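Local coordinates for protein catalase (Bacillus pumilus, PDB 4QOQ) that catalyses, as a haem-dependent catalase, the breakdown of hydrogen peroxide to water and oxygen, at residues Val98-Gly103 and Leu150-Val155; Thr107-Arg112 and Trp180-Glu185. All coordinates share one frame; numbering follows the deposited sequence. Where two conformers were deposited one is given.

Contact 1 (Val98-Gly103 and Leu150-Val155). With JZ3 (Guaiacol), chain G.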
# COMPACT_ATOMS: atom_id res chain seq x y z
N VAL A 98 -0.03 7.00 -24.83
CA VAL A 98 -0.73 5.85 -24.29
C VAL A 98 0.15 4.72 -23.72
O VAL A 98 -0.05 4.29 -22.58
CB VAL A 98 -1.69 5.22 -25.34
CG1 VAL A 98 -2.39 4.01 -24.74
CG2 VAL A 98 -2.73 6.22 -25.80
N ILE A 99 1.04 4.19 -24.51
CA ILE A 99 1.60 2.90 -24.22
C ILE A 99 2.87 2.99 -23.34
O ILE A 99 3.03 2.16 -22.44
CB ILE A 99 1.86 2.12 -25.53
CG1 ILE A 99 0.51 1.68 -26.11
CG2 ILE A 99 2.73 0.93 -25.33
CD1 ILE A 99 -0.36 0.71 -25.31
N HIS A 100 3.75 3.89 -23.67
CA HIS A 100 5.07 3.81 -22.99
C HIS A 100 5.03 4.52 -21.67
O HIS A 100 4.07 5.28 -21.35
CB HIS A 100 6.20 4.29 -23.92
CG HIS A 100 6.45 3.36 -25.06
ND1 HIS A 100 7.34 2.30 -24.98
CD2 HIS A 100 5.84 3.25 -26.26
CE1 HIS A 100 7.34 1.65 -26.14
NE2 HIS A 100 6.42 2.18 -26.90
N PRO A 101 6.07 4.27 -20.83
CA PRO A 101 5.97 4.76 -19.41
C PRO A 101 6.18 6.28 -19.27
O PRO A 101 6.42 6.99 -20.26
CB PRO A 101 7.10 4.00 -18.71
CG PRO A 101 7.28 2.74 -19.56
CD PRO A 101 7.10 3.20 -20.94
N LYS A 102 6.18 6.75 -18.01
CA LYS A 102 6.67 8.08 -17.66
C LYS A 102 8.07 8.21 -18.23
O LYS A 102 8.84 7.24 -18.28
CB LYS A 102 6.68 8.28 -16.12
CG LYS A 102 5.29 8.50 -15.56
CD LYS A 102 5.39 8.63 -14.03
CE LYS A 102 6.17 9.88 -13.63
NZ LYS A 102 5.43 11.12 -14.04
N GLY A 103 8.40 9.41 -18.68
CA GLY A 103 9.70 9.66 -19.21
C GLY A 103 9.80 9.34 -20.69
O GLY A 103 10.76 9.78 -21.27
N LEU A 150 0.46 -4.38 -27.21
CA LEU A 150 1.04 -3.14 -27.61
C LEU A 150 2.18 -2.70 -26.73
O LEU A 150 3.15 -2.09 -27.20
CB LEU A 150 -0.03 -2.04 -27.55
CG LEU A 150 -1.09 -2.05 -28.67
CD1 LEU A 150 -2.29 -1.23 -28.26
CD2 LEU A 150 -0.43 -1.44 -29.94
N LYS A 151 2.09 -3.05 -25.47
CA LYS A 151 3.16 -2.73 -24.48
C LYS A 151 4.46 -3.40 -24.84
O LYS A 151 4.49 -4.47 -25.48
CB LYS A 151 2.74 -3.17 -23.05
CG LYS A 151 1.73 -2.22 -22.40
CD LYS A 151 2.34 -1.05 -21.72
CE LYS A 151 1.31 -0.12 -21.12
NZ LYS A 151 2.00 0.92 -20.21
N PRO A 152 5.60 -2.82 -24.37
CA PRO A 152 6.84 -3.55 -24.45
C PRO A 152 6.70 -5.02 -24.08
O PRO A 152 6.02 -5.40 -23.13
CB PRO A 152 7.75 -2.79 -23.51
CG PRO A 152 7.29 -1.33 -23.67
CD PRO A 152 5.76 -1.46 -23.81
N ASP A 153 7.37 -5.88 -24.86
CA ASP A 153 7.40 -7.28 -24.64
C ASP A 153 7.82 -7.60 -23.23
O ASP A 153 8.71 -6.91 -22.70
CB ASP A 153 8.33 -7.89 -25.71
CG ASP A 153 8.55 -9.37 -25.56
OD1 ASP A 153 9.16 -9.77 -24.57
OD2 ASP A 153 8.34 -10.16 -26.54
N PRO A 154 7.15 -8.58 -22.57
CA PRO A 154 7.35 -8.78 -21.17
C PRO A 154 8.70 -9.41 -20.83
O PRO A 154 9.08 -9.45 -19.68
CB PRO A 154 6.20 -9.72 -20.75
CG PRO A 154 5.83 -10.44 -22.04
CD PRO A 154 6.06 -9.42 -23.08
N VAL A 155 9.40 -9.91 -21.86
CA VAL A 155 10.79 -10.38 -21.67
C VAL A 155 11.82 -9.28 -21.97
O VAL A 155 12.79 -9.11 -21.24
CB VAL A 155 11.03 -11.63 -22.57
CG1 VAL A 155 12.36 -12.24 -22.28
CG2 VAL A 155 9.92 -12.64 -22.40
CAA JZ3 G . -1.42 2.13 -29.41
OAG JZ3 G . -0.47 2.77 -30.26
CAI JZ3 G . 0.52 2.23 -31.06
CAF JZ3 G . 0.23 1.80 -32.35
CAD JZ3 G . 1.19 1.28 -33.21
CAC JZ3 G . 2.50 1.19 -32.79
CAE JZ3 G . 2.88 1.62 -31.51
CAH JZ3 G . 1.94 2.14 -30.60
OAB JZ3 G . 2.34 2.55 -29.34
O HOH W 1 1.55 4.28 -20.29
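One wall of the guaiacol pocket is built where I99 meets L150. CD1 of I99 lies 3.6 Å from CB of L150, the two side chains crossing at about a right angle. Both go on to the ligand: CD1 of L150 comes within 3.7 Å of the guaiacol methyl carbon CAA, and CG1 of I99 stands 3.8 Å from its oxygen OAB. The other branch of I99, CG2, is anti to the backbone N (chi1 -72° for CG1) and lies against the L150-K151 backbone, 3.8 Å from CA of K151, with CD of P152 farther off at 4.1 Å. In the catalase fold this joins the connection between strands 88-96 and 113-120 to the end of helix 143-150, where K151 is the first residue to drop helical geometry. K151 bends at chi2 (-85°) and then runs extended toward the I99 carbonyl, so that NZ donates to I99 O at 2.8 Å, 25° off the carbonyl plane. V55 O takes a second bond from the same ammonium, and a water lying near V98 O and H100 O accepts only weakly from NZ. Further along, CG of P152 packs against the H100 imidazole, whose ring also meets F240 of a neighbouring subunit edge-to-face.

Contact 2 (Thr107-Arg112 and Trp180-Glu185). With JZ3 (Guaiacol), chain G.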
# COMPACT_ATOMS: atom_id res chain seq x y z
N THR A 107 7.08 11.94 -29.20
CA THR A 107 7.19 11.80 -30.66
C THR A 107 6.82 10.40 -31.18
O THR A 107 7.01 10.10 -32.36
CB THR A 107 8.67 12.09 -31.01
OG1 THR A 107 9.47 11.40 -30.07
CG2 THR A 107 8.99 13.59 -30.94
N LEU A 108 6.35 9.50 -30.31
CA LEU A 108 5.95 8.16 -30.68
C LEU A 108 4.56 8.12 -31.29
O LEU A 108 3.73 8.97 -31.00
CB LEU A 108 5.98 7.25 -29.45
CG LEU A 108 7.30 7.23 -28.63
CD1 LEU A 108 7.26 6.13 -27.57
CD2 LEU A 108 8.47 6.94 -29.55
N ARG A 109 4.31 7.13 -32.12
CA ARG A 109 2.97 6.92 -32.64
C ARG A 109 2.03 6.36 -31.53
O ARG A 109 2.41 5.43 -30.85
CB ARG A 109 3.03 5.93 -33.81
CG ARG A 109 1.70 5.66 -34.50
CD ARG A 109 1.76 4.81 -35.78
NE ARG A 109 2.79 5.37 -36.69
CZ ARG A 109 2.65 6.46 -37.43
NH1 ARG A 109 1.49 7.09 -37.57
NH2 ARG A 109 3.67 6.88 -38.13
N ASP A 110 0.82 6.91 -31.40
CA ASP A 110 -0.12 6.51 -30.36
C ASP A 110 -1.32 7.41 -30.55
O ASP A 110 -1.16 8.56 -30.92
CB ASP A 110 0.49 6.79 -28.93
CG ASP A 110 0.76 5.53 -28.08
OD1 ASP A 110 0.37 4.39 -28.47
OD2 ASP A 110 1.47 5.67 -26.99
N PRO A 111 -2.49 6.94 -30.09
CA PRO A 111 -3.54 7.93 -29.76
C PRO A 111 -2.99 8.88 -28.71
O PRO A 111 -2.03 8.54 -28.01
CB PRO A 111 -4.70 7.08 -29.25
CG PRO A 111 -4.39 5.70 -29.75
CD PRO A 111 -2.92 5.58 -29.72
N ARG A 112 -3.61 10.05 -28.59
CA ARG A 112 -3.30 10.96 -27.53
C ARG A 112 -4.56 11.05 -26.68
O ARG A 112 -5.68 11.24 -27.20
CB ARG A 112 -2.94 12.34 -28.07
CG ARG A 112 -1.42 12.62 -28.13
CD ARG A 112 -0.68 11.62 -28.96
NE ARG A 112 0.74 11.94 -29.12
CZ ARG A 112 1.60 11.12 -29.74
NH1 ARG A 112 1.20 9.95 -30.25
NH2 ARG A 112 2.88 11.43 -29.79
N TRP A 180 -6.80 5.15 -39.20
CA TRP A 180 -6.48 6.47 -38.65
C TRP A 180 -5.13 6.58 -37.97
O TRP A 180 -4.39 7.52 -38.22
CB TRP A 180 -7.53 6.86 -37.58
CG TRP A 180 -8.88 7.22 -38.02
CD1 TRP A 180 -9.84 6.36 -38.37
CD2 TRP A 180 -9.47 8.53 -37.99
NE1 TRP A 180 -10.99 7.02 -38.57
CE2 TRP A 180 -10.79 8.37 -38.39
CE3 TRP A 180 -9.01 9.81 -37.66
CZ2 TRP A 180 -11.68 9.44 -38.50
CZ3 TRP A 180 -9.87 10.85 -37.77
CH2 TRP A 180 -11.20 10.68 -38.20
N LEU A 181 -4.77 5.60 -37.15
CA LEU A 181 -3.54 5.64 -36.38
C LEU A 181 -2.27 5.56 -37.23
O LEU A 181 -1.24 6.15 -36.87
CB LEU A 181 -3.49 4.47 -35.40
CG LEU A 181 -2.31 4.38 -34.43
CD1 LEU A 181 -2.31 5.58 -33.51
CD2 LEU A 181 -2.47 3.08 -33.61
N PHE A 182 -2.33 4.89 -38.37
CA PHE A 182 -1.22 4.90 -39.27
C PHE A 182 -1.24 5.96 -40.37
O PHE A 182 -0.27 6.01 -41.18
CB PHE A 182 -0.96 3.47 -39.82
CG PHE A 182 -0.31 2.59 -38.81
CD1 PHE A 182 1.05 2.56 -38.68
CD2 PHE A 182 -1.08 1.87 -37.91
CE1 PHE A 182 1.66 1.77 -37.74
CE2 PHE A 182 -0.49 1.10 -36.95
CZ PHE A 182 0.88 1.06 -36.83
N SER A 183 -2.22 6.85 -40.33
CA SER A 183 -2.05 8.18 -40.99
C SER A 183 -1.06 8.95 -40.22
O SER A 183 -0.57 8.50 -39.14
CB SER A 183 -3.36 8.94 -41.10
OG SER A 183 -3.72 9.58 -39.89
N ASP A 184 -0.67 10.13 -40.71
CA ASP A 184 0.30 10.86 -39.90
C ASP A 184 -0.34 11.44 -38.61
O ASP A 184 0.37 11.94 -37.76
CB ASP A 184 0.98 12.01 -40.65
CG ASP A 184 2.01 11.52 -41.66
OD1 ASP A 184 2.57 10.41 -41.54
OD2 ASP A 184 2.26 12.29 -42.64
N GLU A 185 -1.66 11.38 -38.51
CA GLU A 185 -2.36 11.80 -37.29
C GLU A 185 -2.00 10.88 -36.13
O GLU A 185 -2.36 11.23 -34.96
CB GLU A 185 -3.91 11.92 -37.48
CG GLU A 185 -4.54 12.85 -36.42
CD GLU A 185 -5.99 13.19 -36.65
OE1 GLU A 185 -6.50 12.97 -37.81
OE2 GLU A 185 -6.62 13.77 -35.71
CAA JZ3 G . -1.42 2.13 -29.41
OAG JZ3 G . -0.47 2.77 -30.26
CAI JZ3 G . 0.52 2.23 -31.06
CAF JZ3 G . 0.23 1.80 -32.35
CAD JZ3 G . 1.19 1.28 -33.21
CAC JZ3 G . 2.50 1.19 -32.79
CAE JZ3 G . 2.88 1.62 -31.51
CAH JZ3 G . 1.94 2.14 -30.60
OAB JZ3 G . 2.34 2.55 -29.34
O HOH W 2 3.46 9.73 -38.86
O HOH W 3 -2.85 10.06 -32.63
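D110 and L181 are the closest backbone points, their CA atoms 7.0 Å apart, where an irregular loop passes the end of helix 175-181; F182 is the first residue past its helical geometry. From the loop, R109 reaches across with CG anti to its N (chi1 -178°) and a bend at chi3 (-50°). Its NH1 donates to L181 O at 3.0 Å, near the guanidinium plane and in the carbonyl plane, with an N-H...O angle of 159°. S183 O sits 2.9 Å from the same NH1, while NH2 reaches D184 OD1 through a water. On the way CD lies over one face of the F182 ring, 3.9 Å from its centroid, a CH-pi contact. The two branches of L181 divide the work: CD1 packs 3.8 Å from CD of P111, and CD2 meets the guaiacol ring, its modelled approach to CAF too close to be taken literally. The hydroxyl OAB of guaiacol donates to D110 OD1 at 2.8 Å. R112 holds the loop's own shape, NH1 and NH2 both gripping L108 O end-on and NH1 also bonding D110 O. Helix 434-448 packs against R109 and F182, helix 229-238 touches T107, L108 and R109, and the loop runs on into strand 113-120.

Contacts 1 and 2 share one long connection, that between strands 88-96 and 113-120, and each pins a part of it to the end of a different helix. Guaiacol touches both. D110 ties them directly: while OD1 faces the ligand, OD2 probably accepts from the backbone N atoms of V98 and I99, and CD1 of L108 packs on H100. Both contacts are buried, but their surroundings differ. Contact 1 lies at a subunit interface, mostly apolar with one lysine-to-carbonyl bond; contact 2 is nearly all within its own chain, facing the C-terminal helices, and relies on an arginine for hydrogen bonding and CH-pi packing together.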